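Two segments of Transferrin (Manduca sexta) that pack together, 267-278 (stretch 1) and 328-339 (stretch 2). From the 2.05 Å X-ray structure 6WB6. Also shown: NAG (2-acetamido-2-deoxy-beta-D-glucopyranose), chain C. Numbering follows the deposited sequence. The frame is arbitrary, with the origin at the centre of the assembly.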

ATOM      1  N   SER A 267      12.031 -29.944   1.912  1.00 29.51           N
ATOM      2  CA  SER A 267      11.492 -28.590   1.882  1.00 25.22           C
ATOM      3  C   SER A 267      10.706 -28.359   3.156  1.00 24.07           C
ATOM      4  O   SER A 267       9.876 -29.183   3.525  1.00 24.47           O
ATOM      5  CB  SER A 267      10.596 -28.382   0.653  1.00 28.21           C
ATOM      6  OG  SER A 267       9.836 -27.183   0.757  1.00 25.77           O
ATOM      7  N   TRP A 268      10.982 -27.256   3.843  1.00 30.69           N
ATOM      8  CA  TRP A 268      10.280 -26.995   5.093  1.00 31.94           C
ATOM      9  C   TRP A 268       8.911 -26.350   4.897  1.00 23.91           C
ATOM     10  O   TRP A 268       8.078 -26.404   5.810  1.00 23.54           O
ATOM     11  CB  TRP A 268      11.124 -26.123   6.038  1.00 23.22           C
ATOM     12  CG  TRP A 268      11.883 -24.958   5.465  1.00 22.36           C
ATOM     13  CD1 TRP A 268      11.799 -24.431   4.205  1.00 25.47           C
ATOM     14  CD2 TRP A 268      12.868 -24.176   6.158  1.00 23.05           C
ATOM     15  NE1 TRP A 268      12.666 -23.376   4.077  1.00 21.33           N
ATOM     16  CE2 TRP A 268      13.333 -23.200   5.263  1.00 19.78           C
ATOM     17  CE3 TRP A 268      13.397 -24.211   7.453  1.00 20.20           C
ATOM     18  CZ2 TRP A 268      14.295 -22.266   5.617  1.00 22.03           C
ATOM     19  CZ3 TRP A 268      14.345 -23.288   7.800  1.00 24.57           C
ATOM     20  CH2 TRP A 268      14.791 -22.324   6.882  1.00 21.85           C
ATOM     21  N   ALA A 269       8.657 -25.735   3.746  1.00 25.97           N
ATOM     22  CA  ALA A 269       7.334 -25.207   3.456  1.00 17.49           C
ATOM     23  C   ALA A 269       7.218 -24.963   1.967  1.00 21.47           C
ATOM     24  O   ALA A 269       8.225 -24.860   1.256  1.00 21.03           O
ATOM     25  CB  ALA A 269       7.059 -23.919   4.232  1.00 19.19           C
ATOM     26  N   ALA A 270       5.966 -24.828   1.508  1.00 19.20           N
ATOM     27  CA  ALA A 270       5.683 -24.537   0.115  1.00 21.82           C
ATOM     28  C   ALA A 270       4.688 -23.391   0.018  1.00 20.52           C
ATOM     29  O   ALA A 270       3.865 -23.188   0.896  1.00 14.16           O
ATOM     30  CB  ALA A 270       5.113 -25.761  -0.604  1.00 17.29           C
ATOM     31  N   ARG A 271       4.784 -22.627  -1.045  1.00 14.02           N
ATOM     32  CA  ARG A 271       3.706 -21.712  -1.373  1.00 15.02           C
ATOM     33  C   ARG A 271       2.610 -22.484  -2.096  1.00 18.73           C
ATOM     34  O   ARG A 271       2.877 -23.090  -3.147  1.00 20.15           O
ATOM     35  CB  ARG A 271       4.209 -20.576  -2.222  1.00 21.11           C
ATOM     36  CG  ARG A 271       3.189 -19.518  -2.458  1.00 19.86           C
ATOM     37  CD  ARG A 271       3.833 -18.433  -3.225  1.00 16.58           C
ATOM     38  NE  ARG A 271       2.955 -17.292  -3.398  1.00 18.73           N
ATOM     39  CZ  ARG A 271       3.295 -16.219  -4.096  1.00 19.02           C
ATOM     40  NH1 ARG A 271       4.499 -16.137  -4.663  1.00 16.05           N
ATOM     41  NH2 ARG A 271       2.436 -15.238  -4.226  1.00 17.82           N
ATOM     42  N   PRO A 272       1.396 -22.539  -1.560  1.00 16.06           N
ATOM     43  CA  PRO A 272       0.335 -23.275  -2.239  1.00 17.41           C
ATOM     44  C   PRO A 272      -0.090 -22.549  -3.499  1.00 14.68           C
ATOM     45  O   PRO A 272       0.096 -21.338  -3.634  1.00 23.12           O
ATOM     46  CB  PRO A 272      -0.805 -23.302  -1.212  1.00 20.15           C
ATOM     47  CG  PRO A 272      -0.220 -22.755   0.070  1.00 14.88           C
ATOM     48  CD  PRO A 272       0.869 -21.842  -0.366  1.00 18.93           C
ATOM     49  N   TRP A 273      -0.633 -23.323  -4.432  1.00 14.51           N
ATOM     50  CA  TRP A 273      -1.242 -22.759  -5.627  1.00 14.79           C
ATOM     51  C   TRP A 273      -2.426 -21.886  -5.268  1.00 15.50           C
ATOM     52  O   TRP A 273      -3.144 -22.142  -4.302  1.00 14.95           O
ATOM     53  CB  TRP A 273      -1.767 -23.854  -6.535  1.00 21.32           C
ATOM     54  CG  TRP A 273      -0.759 -24.760  -7.155  1.00 18.08           C
ATOM     55  CD1 TRP A 273      -0.606 -26.077  -6.904  1.00 19.97           C
ATOM     56  CD2 TRP A 273       0.193 -24.421  -8.167  1.00 18.72           C
ATOM     57  NE1 TRP A 273       0.389 -26.596  -7.690  1.00 20.63           N
ATOM     58  CE2 TRP A 273       0.899 -25.597  -8.479  1.00 19.32           C
ATOM     59  CE3 TRP A 273       0.526 -23.237  -8.831  1.00 19.72           C
ATOM     60  CZ2 TRP A 273       1.920 -25.631  -9.434  1.00 17.94           C
ATOM     61  CZ3 TRP A 273       1.552 -23.268  -9.785  1.00 21.95           C
ATOM     62  CH2 TRP A 273       2.234 -24.461 -10.075  1.00 16.77           C
ATOM     63  N   GLN A 274      -2.677 -20.902  -6.116  1.00 17.80           N
ATOM     64  CA  GLN A 274      -3.946 -20.211  -6.088  1.00 19.18           C
ATOM     65  C   GLN A 274      -5.022 -21.114  -6.671  1.00 21.15           C
ATOM     66  O   GLN A 274      -4.740 -22.170  -7.258  1.00 21.00           O
ATOM     67  CB  GLN A 274      -3.903 -18.931  -6.906  1.00 24.03           C
ATOM     68  CG  GLN A 274      -2.685 -18.094  -6.749  1.00 30.16           C
ATOM     69  CD  GLN A 274      -2.353 -17.434  -8.047  1.00 30.37           C
ATOM     70  OE1 GLN A 274      -2.187 -18.106  -9.055  1.00 24.30           O
ATOM     71  NE2 GLN A 274      -2.302 -16.111  -8.045  1.00 34.91           N
ATOM     72  N   GLY A 275      -6.271 -20.673  -6.538  1.00 22.20           N
ATOM     73  CA  GLY A 275      -7.368 -21.405  -7.144  1.00 26.49           C
ATOM     74  C   GLY A 275      -8.720 -20.773  -6.892  1.00 19.20           C
ATOM     75  O   GLY A 275      -8.836 -19.548  -6.819  1.00 21.11           O
ATOM     76  N   LEU A 276      -9.753 -21.599  -6.775  1.00 23.44           N
ATOM     77  CA  LEU A 276     -11.118 -21.133  -6.567  1.00 22.68           C
ATOM     78  C   LEU A 276     -11.623 -21.674  -5.243  1.00 22.76           C
ATOM     79  O   LEU A 276     -11.367 -22.832  -4.896  1.00 19.81           O
ATOM     80  CB  LEU A 276     -12.067 -21.590  -7.676  1.00 26.79           C
ATOM     81  CG  LEU A 276     -11.662 -21.304  -9.116  1.00 26.11           C
ATOM     82  CD1 LEU A 276     -12.541 -22.137 -10.066  1.00 19.42           C
ATOM     83  CD2 LEU A 276     -11.784 -19.804  -9.364  1.00 16.15           C
ATOM     84  N   ILE A 277     -12.339 -20.830  -4.522  1.00 20.48           N
ATOM     85  CA  ILE A 277     -12.965 -21.186  -3.261  1.00 25.08           C
ATOM     86  C   ILE A 277     -14.472 -21.022  -3.443  1.00 19.40           C
ATOM     87  O   ILE A 277     -14.924 -20.125  -4.159  1.00 20.31           O
ATOM     88  CB  ILE A 277     -12.401 -20.301  -2.124  1.00 26.05           C
ATOM     89  CG1 ILE A 277     -12.507 -20.994  -0.753  1.00 26.65           C
ATOM     90  CG2 ILE A 277     -13.075 -18.946  -2.141  1.00 24.65           C
ATOM     91  CD1 ILE A 277     -12.010 -20.132   0.436  1.00 28.93           C
ATOM     92  N   GLY A 278     -15.248 -21.907  -2.829  1.00 24.38           N
ATOM     93  CA  GLY A 278     -16.691 -21.764  -2.842  1.00 22.57           C
ATOM     94  C   GLY A 278     -17.303 -22.294  -1.564  1.00 28.64           C
ATOM     95  O   GLY A 278     -16.639 -22.935  -0.745  1.00 25.80           O
TER
HETATM   96  C1  NAG C   1       6.084 -29.255   6.965  1.00 28.12           C
HETATM   97  C2  NAG C   1       6.809 -30.057   5.900  1.00 31.01           C
HETATM   98  C3  NAG C   1       7.341 -31.413   6.380  1.00 33.23           C
HETATM   99  C4  NAG C   1       7.961 -31.354   7.780  1.00 36.92           C
HETATM  100  C5  NAG C   1       7.192 -30.429   8.722  1.00 36.64           C
HETATM  101  C6  NAG C   1       8.041 -30.111   9.931  1.00 34.71           C
HETATM  102  C7  NAG C   1       5.931 -29.464   3.679  1.00 30.69           C
HETATM  103  C8  NAG C   1       5.024 -29.949   2.591  1.00 26.39           C
HETATM  104  N2  NAG C   1       5.921 -30.233   4.767  1.00 24.59           N
HETATM  105  O3  NAG C   1       8.333 -31.815   5.424  1.00 32.82           O
HETATM  106  O4  NAG C   1       7.912 -32.620   8.452  1.00 32.31           O
HETATM  107  O5  NAG C   1       6.876 -29.169   8.135  1.00 30.68           O
HETATM  108  O6  NAG C   1       9.237 -29.531   9.423  1.00 31.64           O
HETATM  109  O7  NAG C   1       6.620 -28.461   3.549  1.00 24.52           O
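Stretch 2 328-339: KPIDYLNKANYT

The most unusual feature of this contact is a glycosylated side chain that also joins the two segments. Asn337 carries the NAG through a covalent bond from its ND2 to the sugar C1 (1.4 Å), and the hydrogen remaining on the amide nitrogen is given to the backbone of stretch 1, with Asn337 ND2 2.8 Å from Trp268 O. The sugar also comes close to stretch 1: its acetamido oxygen, NAG O7, lies 3.3 Å from Ala269 CA, so the acetamido group lies beside the backbone at Ala269.

Stretch 2 begins with Lys328 at the N-cap of a helix spanning 329-334. A type I turn from Asn334 to Asn337 follows, and Asn337, with phi/psi of 57/28, closes a Schellman motif in which Tyr338 N bonds back to Leu333 O (3.0 Å) and Asn337 N to Asn334 O (2.8 Å). The chain becomes helical again at the end of the segment and runs on beyond it. The carbonyl of Ala336, which takes no backbone hydrogen bond within stretch 2, faces stretch 1, which is extended around 269-271, and Ala270 N donates to Ala336 O at 2.9 Å with a nearly straight geometry (165°). The same oxygen receives a CA-H...O contact from Ala269 CA at 3.4 Å. Ala269 lies nearest Asn337 and Ala270 nearest Ala336 by CA position, while Ile277 pairs with Pro329 farther along; the two chains therefore run in opposite senses.

Pro272 is the centre of the apolar packing. Its CD sits over one face of the Tyr338 ring, 3.7 Å from the centroid and 18° off the normal, a CH-pi contact. Pro272 CG meets Ala336 CB at 3.7 Å and Leu333 CD2 at 4.1 Å, and Pro272 CB approaches Tyr332 CE2 at 3.6 Å. The proline ring is thus held among side chains from the helix, the turn and Tyr338.

The CA-to-CB bond of Tyr332 points sideways to stretch 1, but the end of the side chain, with chi1 in the t well, comes nearer, and Tyr332 OH donates to Trp273 O at a short 2.6 Å. A water also bridges the two residues, accepting from Trp273 N (3.0 Å from the water O) and donating to Tyr332 OH in a weak bond (2.8 Å). A second water accepts from Arg271 NE at 3.0 Å and donates to Tyr338 OH at 3.1 Å, bridging side chains whose own approach is loose. At the far end the contact thins to Ile277 CD1 against Pro329 CB, 4.3 Å apart.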

ATOM      1  N   LYS A 328     -10.897 -28.135   2.855  1.00 21.34           N
ATOM      2  CA  LYS A 328     -11.112 -26.887   3.568  1.00 30.29           C
ATOM      3  C   LYS A 328      -9.890 -25.987   3.391  1.00 27.51           C
ATOM      4  O   LYS A 328      -8.783 -26.479   3.173  1.00 19.77           O
ATOM      5  CB  LYS A 328     -11.353 -27.147   5.052  1.00 30.97           C
ATOM      6  CG  LYS A 328     -12.607 -27.977   5.361  1.00 35.31           C
ATOM      7  CD  LYS A 328     -13.880 -27.151   5.181  1.00 48.38           C
ATOM      8  CE  LYS A 328     -14.039 -26.056   6.251  1.00 46.59           C
ATOM      9  NZ  LYS A 328     -14.244 -24.695   5.628  1.00 33.03           N
ATOM     10  N   PRO A 329     -10.061 -24.670   3.473  1.00 22.42           N
ATOM     11  CA  PRO A 329      -8.923 -23.792   3.168  1.00 19.81           C
ATOM     12  C   PRO A 329      -7.783 -23.948   4.151  1.00 26.42           C
ATOM     13  O   PRO A 329      -6.618 -24.026   3.737  1.00 26.82           O
ATOM     14  CB  PRO A 329      -9.536 -22.380   3.195  1.00 16.83           C
ATOM     15  CG  PRO A 329     -10.846 -22.547   3.959  1.00 26.35           C
ATOM     16  CD  PRO A 329     -11.309 -23.920   3.680  1.00 24.71           C
ATOM     17  N   ILE A 330      -8.073 -24.017   5.447  1.00 22.04           N
ATOM     18  CA  ILE A 330      -6.971 -24.094   6.391  1.00 21.20           C
ATOM     19  C   ILE A 330      -6.257 -25.440   6.279  1.00 24.36           C
ATOM     20  O   ILE A 330      -5.039 -25.526   6.501  1.00 22.62           O
ATOM     21  CB  ILE A 330      -7.488 -23.808   7.811  1.00 26.41           C
ATOM     22  CG1 ILE A 330      -6.374 -23.203   8.658  1.00 25.33           C
ATOM     23  CG2 ILE A 330      -8.052 -25.081   8.455  1.00 36.37           C
ATOM     24  CD1 ILE A 330      -6.185 -21.732   8.416  1.00 26.79           C
ATOM     25  N   ASP A 331      -6.976 -26.507   5.922  1.00 22.89           N
ATOM     26  CA  ASP A 331      -6.297 -27.775   5.671  1.00 22.96           C
ATOM     27  C   ASP A 331      -5.477 -27.696   4.397  1.00 30.46           C
ATOM     28  O   ASP A 331      -4.405 -28.314   4.293  1.00 21.73           O
ATOM     29  CB  ASP A 331      -7.306 -28.914   5.583  1.00 27.91           C
ATOM     30  CG  ASP A 331      -8.015 -29.143   6.897  1.00 30.56           C
ATOM     31  OD1 ASP A 331      -7.392 -28.893   7.938  1.00 30.09           O
ATOM     32  OD2 ASP A 331      -9.186 -29.561   6.887  1.00 27.23           O
ATOM     33  N   TYR A 332      -5.974 -26.941   3.417  1.00 26.11           N
ATOM     34  CA  TYR A 332      -5.194 -26.664   2.224  1.00 21.57           C
ATOM     35  C   TYR A 332      -3.905 -25.944   2.580  1.00 24.49           C
ATOM     36  O   TYR A 332      -2.824 -26.303   2.100  1.00 20.07           O
ATOM     37  CB  TYR A 332      -6.025 -25.810   1.277  1.00 23.91           C
ATOM     38  CG  TYR A 332      -5.354 -25.485  -0.041  1.00 23.51           C
ATOM     39  CD1 TYR A 332      -5.200 -26.452  -1.018  1.00 17.82           C
ATOM     40  CD2 TYR A 332      -4.898 -24.208  -0.309  1.00 22.20           C
ATOM     41  CE1 TYR A 332      -4.628 -26.157  -2.224  1.00 22.77           C
ATOM     42  CE2 TYR A 332      -4.308 -23.896  -1.528  1.00 14.32           C
ATOM     43  CZ  TYR A 332      -4.175 -24.879  -2.475  1.00 19.99           C
ATOM     44  OH  TYR A 332      -3.574 -24.606  -3.690  1.00 24.31           O
ATOM     45  N   LEU A 333      -4.007 -24.898   3.413  1.00 21.22           N
ATOM     46  CA  LEU A 333      -2.818 -24.149   3.792  1.00 17.38           C
ATOM     47  C   LEU A 333      -1.922 -24.970   4.698  1.00 25.95           C
ATOM     48  O   LEU A 333      -0.691 -24.940   4.551  1.00 17.63           O
ATOM     49  CB  LEU A 333      -3.199 -22.850   4.486  1.00 18.86           C
ATOM     50  CG  LEU A 333      -3.973 -21.849   3.646  1.00 14.30           C
ATOM     51  CD1 LEU A 333      -4.375 -20.697   4.529  1.00 18.69           C
ATOM     52  CD2 LEU A 333      -3.203 -21.368   2.496  1.00 18.31           C
ATOM     53  N   ASN A 334      -2.523 -25.706   5.638  1.00 18.47           N
ATOM     54  CA  ASN A 334      -1.741 -26.519   6.557  1.00 19.80           C
ATOM     55  C   ASN A 334      -0.800 -27.456   5.816  1.00 21.90           C
ATOM     56  O   ASN A 334       0.358 -27.607   6.204  1.00 20.71           O
ATOM     57  CB  ASN A 334      -2.656 -27.333   7.459  1.00 27.54           C
ATOM     58  CG  ASN A 334      -3.158 -26.546   8.652  1.00 25.26           C
ATOM     59  OD1 ASN A 334      -2.808 -25.376   8.854  1.00 24.15           O
ATOM     60  ND2 ASN A 334      -3.983 -27.192   9.453  1.00 18.95           N
ATOM     61  N   LYS A 335      -1.276 -28.122   4.766  1.00 20.55           N
ATOM     62  CA  LYS A 335      -0.443 -29.182   4.218  1.00 22.64           C
ATOM     63  C   LYS A 335       0.749 -28.629   3.449  1.00 28.85           C
ATOM     64  O   LYS A 335       1.606 -29.403   2.983  1.00 19.37           O
ATOM     65  CB  LYS A 335      -1.278 -30.112   3.326  1.00 28.06           C
ATOM     66  CG  LYS A 335      -1.939 -29.438   2.128  1.00 27.32           C
ATOM     67  CD  LYS A 335      -2.800 -30.416   1.351  1.00 24.76           C
ATOM     68  CE  LYS A 335      -3.395 -29.779   0.125  1.00 27.92           C
ATOM     69  NZ  LYS A 335      -2.375 -29.478  -0.928  1.00 26.54           N
ATOM     70  N   ALA A 336       0.819 -27.311   3.312  1.00 22.77           N
ATOM     71  CA  ALA A 336       1.974 -26.655   2.748  1.00 27.83           C
ATOM     72  C   ALA A 336       2.890 -26.110   3.830  1.00 28.00           C
ATOM     73  O   ALA A 336       3.955 -25.585   3.503  1.00 20.08           O
ATOM     74  CB  ALA A 336       1.536 -25.523   1.825  1.00 16.03           C
ATOM     75  N   ASN A 337       2.511 -26.280   5.104  1.00 19.85           N
ATOM     76  CA  ASN A 337       3.085 -25.541   6.230  1.00 26.40           C
ATOM     77  C   ASN A 337       2.938 -24.036   6.045  1.00 22.03           C
ATOM     78  O   ASN A 337       3.749 -23.253   6.533  1.00 21.14           O
ATOM     79  CB  ASN A 337       4.551 -25.893   6.448  1.00 19.66           C
ATOM     80  CG  ASN A 337       4.741 -27.333   6.883  1.00 25.16           C
ATOM     81  OD1 ASN A 337       3.873 -27.922   7.526  1.00 32.06           O
ATOM     82  ND2 ASN A 337       5.875 -27.906   6.537  1.00 24.57           N
ATOM     83  N   TYR A 338       1.911 -23.608   5.330  1.00 16.70           N
ATOM     84  CA  TYR A 338       1.840 -22.205   4.958  1.00 15.47           C
ATOM     85  C   TYR A 338       0.964 -21.390   5.894  1.00 14.84           C
ATOM     86  O   TYR A 338       1.032 -20.163   5.856  1.00 20.64           O
ATOM     87  CB  TYR A 338       1.345 -22.079   3.506  1.00 17.72           C
ATOM     88  CG  TYR A 338       1.666 -20.754   2.876  1.00 16.66           C
ATOM     89  CD1 TYR A 338       2.954 -20.455   2.485  1.00 15.21           C
ATOM     90  CD2 TYR A 338       0.679 -19.805   2.669  1.00 21.06           C
ATOM     91  CE1 TYR A 338       3.255 -19.256   1.895  1.00 19.42           C
ATOM     92  CE2 TYR A 338       0.973 -18.585   2.086  1.00 22.37           C
ATOM     93  CZ  TYR A 338       2.272 -18.329   1.692  1.00 17.02           C
ATOM     94  OH  TYR A 338       2.596 -17.129   1.129  1.00 16.85           O
ATOM     95  N   THR A 339       0.132 -22.026   6.717  1.00 18.08           N
ATOM     96  CA  THR A 339      -0.611 -21.247   7.707  1.00 20.91           C
ATOM     97  C   THR A 339       0.358 -20.600   8.687  1.00 17.54           C
ATOM     98  O   THR A 339       0.215 -19.421   9.033  1.00 18.85           O
ATOM     99  CB  THR A 339      -1.612 -22.135   8.447  1.00 21.59           C
ATOM    100  OG1 THR A 339      -2.314 -22.963   7.516  1.00 24.62           O
ATOM    101  CG2 THR A 339      -2.615 -21.265   9.220  1.00 17.74           C
TER
HETATM  102  O   HOH W   1       0.778 -17.104  -1.372  1.00 16.72           O
HETATM  103  O   HOH W   2      -1.261 -25.962  -3.041  1.00 21.70           O